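Local coordinates for protein inorganic pyrophosphatase (PDB 2BQX) that hydrolyses inorganic pyrophosphate to two phosphate ions, a magnesium-dependent reaction, and assembles as a homohexamer, at residues A52-V57 with D69-S74; N93-S98 with K150-E155. One frame throughout, in Å; residues are numbered along the deposited sequence.

In the fold
Both contacts are antiparallel strand pairings in one curled sheet, the core of the family I pyrophosphatase fold, with centres about 16 Å apart and nearest atoms about 6 Å apart. The centre of contact 1 lies about 3 Å from that of the chain, and the contact carries Tyr54 and Asp69, predicted to bind substrate and magnesium. Contact 2, its centre about 13 Å from that of the chain, lies at the surface. Strand 99-108 connects them: it runs parallel to 69-72 and antiparallel to 83-96, and it supplies Asp101, another predicted magnesium ligand. The side chain of Asp101 is about 4 Å from those of both Asp69 and Met94, so contact 1 supplies a predicted ligand and contact 2 packs beside one.

Contact 1 (A52-V57 with D69-S74); sequences ANYGFV and DALVLS
Asn53 and Val72, and two residues further on Gly55 and Ala70, exchange the backbone hydrogen bonds that join these strands. Val72 N gives the straighter bond of the first pair, 2.8 Å to Asn53 O at 164°, while Gly55 and Ala70 exchange two bonds of 2.9 Å, N to O each way. The intervening pairs, Tyr54 with Leu71 and Phe56 with Asp69, are non-hydrogen-bonded; Asp69 CA sends a CA-H...O contact to Gly55 O.

Polar side chains add to this. Asn53 ND2 makes a weak bond to Val72 O, 3.3 Å away, and a further one to Val76 O, while OD1 accepts from the backbone N of Lys23 and Phe78; an amide that both donates and accepts suits this buried place. On the other face, Tyr54 OH lies 2.9 Å from Asp69 OD2, the ring and carboxylate planes 43° apart. Lys103 NZ bonds to the hydroxyl and forms a salt bridge with the same carboxylate oxygen, holding both tips.

These strands belong to the curled sheet of the family I pyrophosphatase fold, where Asp69 is predicted to bind two magnesium ions and Tyr54 the substrate.

Apolar contacts complete the face that holds Tyr54 and Leu71. With CG anti to the backbone N, chi1 -175° carries the Tyr54 ring out from the sheet, leaning toward Asp69, and Leu71 CD2 meets the ring edge at Tyr54 CD2, an unusually short approach of 3.3 Å. The branched Leu71 also reaches Ile133 and Phe137 of helix 127-139. Ala52 CB, small enough to sit beside the partner backbone, lies 4.0 Å from Leu73 CD1.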
# COMPACT_ATOMS: atom_id res chain seq x y z
N ALA A 52 9.49 11.74 -7.97
CA ALA A 52 10.44 10.80 -8.56
C ALA A 52 11.35 10.27 -7.48
O ALA A 52 11.32 10.74 -6.35
CB ALA A 52 11.29 11.49 -9.62
N ASN A 53 12.14 9.27 -7.84
CA ASN A 53 13.10 8.73 -6.91
C ASN A 53 14.16 9.83 -6.87
O ASN A 53 14.36 10.52 -7.86
CB ASN A 53 13.66 7.42 -7.45
CG ASN A 53 12.59 6.34 -7.57
OD1 ASN A 53 12.04 5.89 -6.56
ND2 ASN A 53 12.29 5.93 -8.81
N TYR A 54 14.81 9.98 -5.73
CA TYR A 54 15.79 11.04 -5.54
C TYR A 54 17.06 10.54 -4.87
O TYR A 54 17.00 9.76 -3.92
CB TYR A 54 15.14 12.12 -4.68
CG TYR A 54 15.96 13.36 -4.46
CD1 TYR A 54 17.04 13.37 -3.57
CD2 TYR A 54 15.65 14.53 -5.14
CE1 TYR A 54 17.78 14.54 -3.36
CE2 TYR A 54 16.37 15.69 -4.94
CZ TYR A 54 17.43 15.69 -4.06
OH TYR A 54 18.13 16.86 -3.89
N GLY A 55 18.22 10.99 -5.35
CA GLY A 55 19.46 10.56 -4.74
C GLY A 55 20.65 11.42 -5.12
O GLY A 55 20.49 12.57 -5.52
N PHE A 56 21.85 10.87 -4.99
CA PHE A 56 23.05 11.62 -5.33
C PHE A 56 24.04 10.75 -6.08
O PHE A 56 23.95 9.52 -6.06
CB PHE A 56 23.71 12.17 -4.05
CG PHE A 56 24.32 11.10 -3.18
CD1 PHE A 56 25.60 10.62 -3.44
CD2 PHE A 56 23.60 10.56 -2.11
CE1 PHE A 56 26.16 9.61 -2.66
CE2 PHE A 56 24.15 9.55 -1.33
CZ PHE A 56 25.43 9.07 -1.60
N VAL A 57 25.00 11.39 -6.75
CA VAL A 57 26.02 10.67 -7.50
C VAL A 57 27.28 10.66 -6.65
O VAL A 57 27.84 11.71 -6.35
CB VAL A 57 26.34 11.35 -8.84
CG1 VAL A 57 27.29 10.48 -9.63
CG2 VAL A 57 25.06 11.61 -9.62
N ASP A 69 22.99 16.16 -6.84
CA ASP A 69 21.71 15.46 -6.71
C ASP A 69 21.16 15.02 -8.06
O ASP A 69 21.42 15.63 -9.09
CB ASP A 69 20.65 16.36 -6.06
CG ASP A 69 20.99 16.74 -4.64
OD1 ASP A 69 21.42 15.85 -3.86
OD2 ASP A 69 20.81 17.92 -4.30
N ALA A 70 20.36 13.96 -8.04
CA ALA A 70 19.76 13.46 -9.26
C ALA A 70 18.37 12.91 -8.98
O ALA A 70 18.14 12.28 -7.95
CB ALA A 70 20.62 12.37 -9.86
N LEU A 71 17.45 13.19 -9.89
CA LEU A 71 16.10 12.66 -9.79
C LEU A 71 16.12 11.52 -10.78
O LEU A 71 16.63 11.66 -11.89
CB LEU A 71 15.07 13.70 -10.22
CG LEU A 71 14.82 14.85 -9.24
CD1 LEU A 71 13.99 15.94 -9.91
CD2 LEU A 71 14.09 14.30 -8.02
N VAL A 72 15.60 10.36 -10.37
CA VAL A 72 15.55 9.23 -11.27
C VAL A 72 14.07 8.98 -11.55
O VAL A 72 13.36 8.46 -10.70
CB VAL A 72 16.20 7.97 -10.65
CG1 VAL A 72 16.10 6.81 -11.64
CG2 VAL A 72 17.67 8.25 -10.33
N LEU A 73 13.62 9.40 -12.72
CA LEU A 73 12.22 9.23 -13.12
C LEU A 73 11.95 7.78 -13.50
O LEU A 73 12.72 7.15 -14.21
CB LEU A 73 11.90 10.16 -14.29
CG LEU A 73 11.64 11.63 -13.91
CD1 LEU A 73 12.84 12.21 -13.19
CD2 LEU A 73 11.33 12.42 -15.17
N SER A 74 10.83 7.26 -13.02
CA SER A 74 10.48 5.88 -13.27
C SER A 74 9.03 5.69 -12.90
O SER A 74 8.46 6.53 -12.20
CB SER A 74 11.34 4.96 -12.39
OG SER A 74 10.87 3.63 -12.43

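Contact 2 (N93-S98 with K150-E155); sequences NMEDES and KVKGFE
A classic beta bulge marks this antiparallel pairing in the curled sheet of the pyrophosphatase fold: Lys152 and Gly153 both face Asn93. Asn93 O accepts from Lys152 N at 2.8 Å and, weakly, from Gly153 N, while Asn93 N donates an almost straight bond (172°) to Gly153 O. Glycine suits the bulge because at its backbone angles a side chain would be jammed against the carbonyl O of Lys152. Beyond the shift in register the pairing is regular, with Glu95 and Lys150 exchanging two backbone bonds; Lys150 N to Glu95 O is 2.7 Å.

Between the bulge and the Glu95-Lys150 pair, Met94 and Val151 form a non-hydrogen-bonded pair on the inner face. Met94 CB lies 4.4 Å from Val151 CG2, and both apolar side chains pack on Phe137 of helix 127-139, which covers this face. The Met94 side chain also touches Asp101, a predicted magnesium ligand.

Charged groups occupy the other face. Glu95 reaches out with CG anti to its backbone N, and Lys152, bent at chi2 (-57°), runs back over the strands so that NZ makes a salt bridge of 3.2 Å to Glu95 OE1, met nearly along its C-O axis. The methylene CE of Lys152 packs on Glu95 CB.

At the far end the Asn93 amide and Glu155 carboxylate are crossed, their planes 74° apart. Glu155 OE1 is hydrogen-bonded to Ser159 OG, and a water links the other carboxylate oxygen to Asn93, donating to Asn93 OD1 at 2.6 Å and to Glu155 OE2 at 3.1 Å.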
# COMPACT_ATOMS: atom_id res chain seq x y z
N ASN A 93 17.31 23.59 -12.78
CA ASN A 93 18.00 24.66 -12.07
C ASN A 93 17.04 25.41 -11.14
O ASN A 93 15.93 25.76 -11.53
CB ASN A 93 18.60 25.63 -13.09
CG ASN A 93 19.64 24.97 -13.97
OD1 ASN A 93 19.73 25.25 -15.17
ND2 ASN A 93 20.45 24.09 -13.39
N MET A 94 17.49 25.65 -9.91
CA MET A 94 16.66 26.36 -8.95
C MET A 94 17.51 27.14 -7.95
O MET A 94 18.69 26.85 -7.76
CB MET A 94 15.77 25.37 -8.18
CG MET A 94 16.55 24.30 -7.43
SD MET A 94 15.46 23.06 -6.71
CE MET A 94 14.97 22.19 -8.16
N GLU A 95 16.89 28.11 -7.31
CA GLU A 95 17.57 28.92 -6.32
C GLU A 95 16.86 28.76 -4.98
O GLU A 95 15.63 28.82 -4.93
CB GLU A 95 17.53 30.40 -6.73
CG GLU A 95 18.26 31.33 -5.78
CD GLU A 95 17.83 32.77 -5.91
OE1 GLU A 95 17.13 33.10 -6.89
OE2 GLU A 95 18.19 33.58 -5.03
N ASP A 96 17.62 28.51 -3.92
CA ASP A 96 17.01 28.41 -2.59
C ASP A 96 17.67 29.43 -1.68
O ASP A 96 18.47 30.26 -2.14
CB ASP A 96 17.12 26.99 -2.01
CG ASP A 96 18.55 26.52 -1.81
OD1 ASP A 96 19.46 27.36 -1.61
OD2 ASP A 96 18.76 25.29 -1.84
N GLU A 97 17.36 29.38 -0.39
CA GLU A 97 17.91 30.34 0.56
C GLU A 97 19.43 30.26 0.70
O GLU A 97 20.06 31.18 1.22
CB GLU A 97 17.28 30.17 1.94
CG GLU A 97 17.76 28.95 2.71
CD GLU A 97 17.16 27.66 2.19
OE1 GLU A 97 17.69 26.58 2.53
OE2 GLU A 97 16.16 27.71 1.45
N SER A 98 20.02 29.16 0.23
CA SER A 98 21.47 28.99 0.33
C SER A 98 22.21 29.34 -0.96
O SER A 98 23.42 29.54 -0.95
CB SER A 98 21.80 27.54 0.71
OG SER A 98 21.35 27.25 2.02
N LYS A 150 13.04 28.87 -5.59
CA LYS A 150 12.58 29.55 -6.79
C LYS A 150 13.15 28.75 -7.95
O LYS A 150 14.34 28.79 -8.22
CB LYS A 150 13.11 30.98 -6.87
CG LYS A 150 12.50 31.96 -5.88
CD LYS A 150 13.07 33.36 -6.12
CE LYS A 150 12.43 34.40 -5.21
NZ LYS A 150 12.76 34.22 -3.77
N VAL A 151 12.28 28.01 -8.64
CA VAL A 151 12.71 27.19 -9.76
C VAL A 151 12.93 28.03 -11.02
O VAL A 151 12.08 28.85 -11.37
CB VAL A 151 11.67 26.10 -10.07
CG1 VAL A 151 12.17 25.22 -11.20
CG2 VAL A 151 11.40 25.27 -8.83
N LYS A 152 14.05 27.82 -11.70
CA LYS A 152 14.33 28.57 -12.91
C LYS A 152 13.75 27.86 -14.12
O LYS A 152 12.98 28.44 -14.88
CB LYS A 152 15.84 28.75 -13.09
CG LYS A 152 16.54 29.37 -11.90
CD LYS A 152 15.94 30.72 -11.52
CE LYS A 152 16.62 31.28 -10.28
NZ LYS A 152 15.99 32.55 -9.82
N GLY A 153 14.12 26.59 -14.29
CA GLY A 153 13.63 25.82 -15.42
C GLY A 153 14.53 24.65 -15.73
O GLY A 153 15.53 24.44 -15.04
N PHE A 154 14.18 23.88 -16.76
CA PHE A 154 14.97 22.72 -17.16
C PHE A 154 15.90 23.03 -18.33
O PHE A 154 15.60 23.88 -19.16
CB PHE A 154 14.07 21.57 -17.59
CG PHE A 154 13.22 21.00 -16.50
CD1 PHE A 154 12.00 21.57 -16.18
CD2 PHE A 154 13.64 19.87 -15.80
CE1 PHE A 154 11.19 21.03 -15.18
CE2 PHE A 154 12.85 19.32 -14.79
CZ PHE A 154 11.62 19.90 -14.49
N GLU A 155 17.02 22.32 -18.38
CA GLU A 155 17.97 22.46 -19.49
C GLU A 155 18.17 21.04 -20.02
O GLU A 155 17.90 20.07 -19.30
CB GLU A 155 19.29 23.06 -19.01
CG GLU A 155 19.09 24.41 -18.33
CD GLU A 155 20.32 25.29 -18.39
OE1 GLU A 155 21.44 24.77 -18.23
OE2 GLU A 155 20.16 26.51 -18.58
O HOH W 1 18.12 26.93 -16.35